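Local coordinates for LP04448p (Drosophila melanogaster, PDB 4QMH), which probably binds tubulin through its TOG domains and drives microtubule polymerization as a member of the XMAP215 family, at residues L9-L23 and I44-L58. Sequence-based numbering, arbitrary orientation.
Sequences LPRVDIAPQITEALL and IISEARLIKPSIGDL
Ile14 presses into the contact: its CG2 fits a hollow lined by Ile44, Ala48 and Ile51, 3.7 Å from Ile51 CG2. With chi1 at 63°, Ile14 CG1 sits between the backbone N and carbonyl carbon and lies beside Ile55, 3.9 Å from Ile55 CG2. Ala48 suits the hollow because its lone methyl lets both Ile14 and Val12 settle close. Farther along, Ile18 crosses Leu58, CG2 against CB, while Gln17 runs antiparallel to Ile44, Gln17 OE1 lying 3.5 Å from Ile44 CG1. Val12 and Ile51 form a single beta bridge, with Val12 N hydrogen-bonded to Leu50 O, and Lys52 N to Val12 O. Lys52 NZ donates a hydrogen bond to Arg11 O at 3.1 Å. Asp13 OD1 accepts a hydrogen bond from Ser54 OG at 2.8 Å and, from the opposite face of the carboxylate, one from Ala15 N in an Asx turn. Were the aspartate replaced by an alanine, Ser54 OG and Ala15 N would probably lose their shared acceptor and the turn could shift. Segment 9-23 thus lies along the end of helix 31-48 and the linker to helix 58-66, packing at the N-terminal end of the TOG domain's helical array, where Ile51 and Ile55 also touch Met88 of helix 71-88.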
# COMPACT_ATOMS: atom_id res chain seq x y z
N LEU A 9 -19.09 -17.73 7.03
CA LEU A 9 -18.45 -18.82 6.30
C LEU A 9 -17.65 -19.70 7.25
O LEU A 9 -17.09 -19.22 8.25
CB LEU A 9 -17.53 -18.28 5.21
CG LEU A 9 -18.25 -17.79 3.96
CD1 LEU A 9 -17.35 -16.90 3.14
CD2 LEU A 9 -18.75 -19.00 3.16
N PRO A 10 -17.56 -21.00 6.94
CA PRO A 10 -16.72 -21.85 7.78
C PRO A 10 -15.27 -21.51 7.47
O PRO A 10 -14.84 -21.55 6.30
CB PRO A 10 -17.08 -23.27 7.32
CG PRO A 10 -17.62 -23.10 5.94
CD PRO A 10 -18.25 -21.74 5.88
N ARG A 11 -14.54 -21.12 8.50
CA ARG A 11 -13.17 -20.68 8.31
C ARG A 11 -12.22 -21.47 9.19
O ARG A 11 -12.48 -21.67 10.38
CB ARG A 11 -13.03 -19.18 8.57
CG ARG A 11 -13.83 -18.32 7.59
CD ARG A 11 -13.69 -16.81 7.85
NE ARG A 11 -14.31 -16.09 6.75
CZ ARG A 11 -13.72 -15.87 5.58
NH1 ARG A 11 -12.47 -16.29 5.36
NH2 ARG A 11 -14.37 -15.23 4.62
N VAL A 12 -11.13 -21.92 8.60
CA VAL A 12 -10.12 -22.69 9.32
C VAL A 12 -9.16 -21.74 10.04
O VAL A 12 -8.69 -20.77 9.45
CB VAL A 12 -9.31 -23.58 8.35
CG1 VAL A 12 -8.18 -24.30 9.08
CG2 VAL A 12 -10.23 -24.57 7.64
N ASP A 13 -8.88 -22.03 11.30
CA ASP A 13 -7.84 -21.30 12.01
C ASP A 13 -6.50 -21.97 11.70
O ASP A 13 -6.24 -23.08 12.17
CB ASP A 13 -8.10 -21.31 13.52
CG ASP A 13 -7.06 -20.53 14.30
OD1 ASP A 13 -6.23 -19.84 13.68
OD2 ASP A 13 -7.08 -20.61 15.55
N ILE A 14 -5.66 -21.31 10.91
CA ILE A 14 -4.36 -21.90 10.55
C ILE A 14 -3.24 -21.51 11.51
O ILE A 14 -2.10 -21.93 11.34
CB ILE A 14 -3.92 -21.59 9.10
CG1 ILE A 14 -3.74 -20.09 8.90
CG2 ILE A 14 -4.91 -22.19 8.11
CD1 ILE A 14 -3.03 -19.74 7.59
N ALA A 15 -3.55 -20.71 12.52
CA ALA A 15 -2.52 -20.30 13.48
C ALA A 15 -1.70 -21.47 14.03
O ALA A 15 -0.49 -21.38 14.10
CB ALA A 15 -3.11 -19.47 14.61
N PRO A 16 -2.36 -22.57 14.42
CA PRO A 16 -1.59 -23.70 14.95
C PRO A 16 -0.57 -24.27 13.96
O PRO A 16 0.40 -24.90 14.38
CB PRO A 16 -2.66 -24.75 15.25
CG PRO A 16 -3.87 -23.94 15.56
CD PRO A 16 -3.81 -22.78 14.60
N GLN A 17 -0.77 -24.04 12.66
CA GLN A 17 0.14 -24.55 11.64
C GLN A 17 1.31 -23.61 11.38
O GLN A 17 2.28 -23.98 10.71
CB GLN A 17 -0.61 -24.80 10.32
CG GLN A 17 -1.65 -25.91 10.39
CD GLN A 17 -2.20 -26.29 9.02
OE1 GLN A 17 -1.50 -26.89 8.21
NE2 GLN A 17 -3.45 -25.94 8.78
N ILE A 18 1.22 -22.39 11.90
CA ILE A 18 2.32 -21.44 11.78
C ILE A 18 3.30 -21.68 12.93
O ILE A 18 3.35 -20.93 13.90
CB ILE A 18 1.85 -19.98 11.76
CG1 ILE A 18 0.69 -19.80 10.78
CG2 ILE A 18 3.00 -19.05 11.40
CD1 ILE A 18 1.00 -20.25 9.37
N THR A 19 4.08 -22.74 12.79
CA THR A 19 4.95 -23.20 13.87
C THR A 19 6.26 -22.41 13.92
O THR A 19 6.63 -21.73 12.96
CB THR A 19 5.30 -24.66 13.67
OG1 THR A 19 6.01 -24.81 12.43
CG2 THR A 19 4.03 -25.53 13.64
N GLU A 20 6.97 -22.51 15.03
CA GLU A 20 8.28 -21.89 15.12
C GLU A 20 9.19 -22.44 14.03
O GLU A 20 10.02 -21.70 13.47
CB GLU A 20 8.90 -22.15 16.49
CG GLU A 20 8.19 -21.46 17.64
CD GLU A 20 8.44 -19.96 17.66
OE1 GLU A 20 9.40 -19.51 17.00
OE2 GLU A 20 7.67 -19.24 18.34
N ALA A 21 9.05 -23.73 13.74
CA ALA A 21 9.90 -24.37 12.73
C ALA A 21 9.65 -23.78 11.35
O ALA A 21 10.59 -23.54 10.59
CB ALA A 21 9.69 -25.88 12.72
N LEU A 22 8.38 -23.59 11.01
CA LEU A 22 8.03 -23.00 9.72
C LEU A 22 8.60 -21.59 9.62
O LEU A 22 9.21 -21.23 8.62
CB LEU A 22 6.52 -22.99 9.51
CG LEU A 22 6.06 -22.24 8.25
CD1 LEU A 22 6.57 -22.94 6.99
CD2 LEU A 22 4.55 -22.13 8.24
N LEU A 23 8.42 -20.78 10.67
CA LEU A 23 8.95 -19.42 10.64
C LEU A 23 10.47 -19.40 10.55
O LEU A 23 11.05 -18.56 9.87
CB LEU A 23 8.47 -18.64 11.86
CG LEU A 23 6.96 -18.47 11.93
CD1 LEU A 23 6.57 -17.70 13.20
CD2 LEU A 23 6.43 -17.75 10.69
N ILE A 44 -0.44 -24.84 2.99
CA ILE A 44 -1.27 -24.69 4.19
C ILE A 44 -2.48 -23.83 3.87
O ILE A 44 -3.62 -24.19 4.21
CB ILE A 44 -0.49 -24.05 5.36
CG1 ILE A 44 0.50 -25.05 5.97
CG2 ILE A 44 -1.46 -23.59 6.44
CD1 ILE A 44 1.55 -24.39 6.85
N ILE A 45 -2.24 -22.70 3.20
CA ILE A 45 -3.34 -21.81 2.83
C ILE A 45 -4.28 -22.46 1.81
O ILE A 45 -5.50 -22.41 1.97
CB ILE A 45 -2.82 -20.44 2.30
CG1 ILE A 45 -1.96 -19.76 3.37
CG2 ILE A 45 -4.00 -19.57 1.89
CD1 ILE A 45 -1.08 -18.65 2.83
N SER A 46 -3.72 -23.08 0.77
CA SER A 46 -4.53 -23.74 -0.25
C SER A 46 -5.43 -24.82 0.32
O SER A 46 -6.59 -24.96 -0.07
CB SER A 46 -3.62 -24.36 -1.32
OG SER A 46 -3.11 -23.35 -2.17
N GLU A 47 -4.88 -25.61 1.24
CA GLU A 47 -5.63 -26.74 1.80
C GLU A 47 -6.78 -26.24 2.67
O GLU A 47 -7.86 -26.83 2.68
CB GLU A 47 -4.69 -27.64 2.62
CG GLU A 47 -5.40 -28.80 3.34
CD GLU A 47 -6.04 -29.81 2.40
OE1 GLU A 47 -5.88 -29.69 1.16
OE2 GLU A 47 -6.70 -30.75 2.90
N ALA A 48 -6.55 -25.15 3.40
CA ALA A 48 -7.61 -24.56 4.22
C ALA A 48 -8.69 -23.85 3.39
O ALA A 48 -9.89 -23.91 3.71
CB ALA A 48 -7.01 -23.61 5.26
N ARG A 49 -8.24 -23.20 2.32
CA ARG A 49 -9.06 -22.39 1.41
C ARG A 49 -9.59 -21.09 2.03
O ARG A 49 -9.27 -20.01 1.55
CB ARG A 49 -10.20 -23.17 0.76
CG ARG A 49 -10.92 -22.33 -0.30
CD ARG A 49 -12.00 -23.11 -1.01
NE ARG A 49 -12.73 -22.26 -1.94
CZ ARG A 49 -13.86 -22.61 -2.54
NH1 ARG A 49 -14.39 -23.80 -2.30
NH2 ARG A 49 -14.46 -21.77 -3.38
N LEU A 50 -10.41 -21.21 3.07
CA LEU A 50 -10.91 -20.04 3.78
C LEU A 50 -10.43 -20.09 5.22
O LEU A 50 -10.57 -21.11 5.88
CB LEU A 50 -12.44 -19.96 3.73
CG LEU A 50 -13.11 -19.91 2.36
CD1 LEU A 50 -14.61 -19.74 2.54
CD2 LEU A 50 -12.53 -18.81 1.47
N ILE A 51 -9.86 -18.98 5.69
CA ILE A 51 -9.19 -18.97 6.99
C ILE A 51 -9.65 -17.82 7.89
O ILE A 51 -10.19 -16.82 7.42
CB ILE A 51 -7.65 -18.94 6.86
CG1 ILE A 51 -7.17 -17.62 6.23
CG2 ILE A 51 -7.14 -20.13 6.03
CD1 ILE A 51 -5.68 -17.53 6.06
N LYS A 52 -9.44 -17.98 9.19
CA LYS A 52 -9.69 -16.93 10.16
C LYS A 52 -8.53 -15.93 10.10
O LYS A 52 -7.49 -16.22 9.50
CB LYS A 52 -9.78 -17.52 11.56
CG LYS A 52 -10.84 -18.59 11.71
CD LYS A 52 -11.12 -18.87 13.18
CE LYS A 52 -12.08 -20.04 13.36
NZ LYS A 52 -13.37 -19.83 12.65
N PRO A 53 -8.70 -14.75 10.70
CA PRO A 53 -7.63 -13.74 10.67
C PRO A 53 -6.45 -14.06 11.58
O PRO A 53 -5.41 -13.40 11.49
CB PRO A 53 -8.33 -12.47 11.18
CG PRO A 53 -9.79 -12.74 11.06
CD PRO A 53 -9.95 -14.21 11.26
N SER A 54 -6.60 -15.04 12.46
CA SER A 54 -5.55 -15.41 13.40
C SER A 54 -4.48 -16.26 12.72
O SER A 54 -4.73 -17.42 12.37
CB SER A 54 -6.17 -16.17 14.58
OG SER A 54 -7.03 -17.20 14.14
N ILE A 55 -3.30 -15.69 12.53
CA ILE A 55 -2.23 -16.41 11.84
C ILE A 55 -0.93 -16.42 12.64
O ILE A 55 0.16 -16.47 12.07
CB ILE A 55 -2.02 -15.86 10.40
CG1 ILE A 55 -1.80 -14.34 10.42
CG2 ILE A 55 -3.21 -16.23 9.52
CD1 ILE A 55 -1.51 -13.73 9.05
N GLY A 56 -1.05 -16.40 13.96
CA GLY A 56 0.13 -16.45 14.81
C GLY A 56 1.03 -15.27 14.52
O GLY A 56 0.56 -14.13 14.47
N ASP A 57 2.32 -15.53 14.32
CA ASP A 57 3.28 -14.48 14.01
C ASP A 57 3.60 -14.39 12.51
O ASP A 57 4.65 -13.88 12.12
CB ASP A 57 4.57 -14.68 14.81
CG ASP A 57 4.35 -14.64 16.31
OD1 ASP A 57 3.51 -13.85 16.76
OD2 ASP A 57 5.03 -15.40 17.04
N LEU A 58 2.70 -14.90 11.68
CA LEU A 58 2.97 -14.97 10.25
C LEU A 58 3.10 -13.60 9.57
O LEU A 58 3.92 -13.45 8.66
CB LEU A 58 1.88 -15.78 9.53
CG LEU A 58 2.06 -15.92 8.02
CD1 LEU A 58 3.38 -16.65 7.70
CD2 LEU A 58 0.86 -16.65 7.43
O HOH W 1 -12.81 -23.26 5.53
O HOH W 2 -15.61 -20.90 11.29
O HOH W 3 -6.44 -18.54 10.51
O HOH W 4 -4.32 -26.23 6.01
O HOH W 5 3.14 -18.23 14.96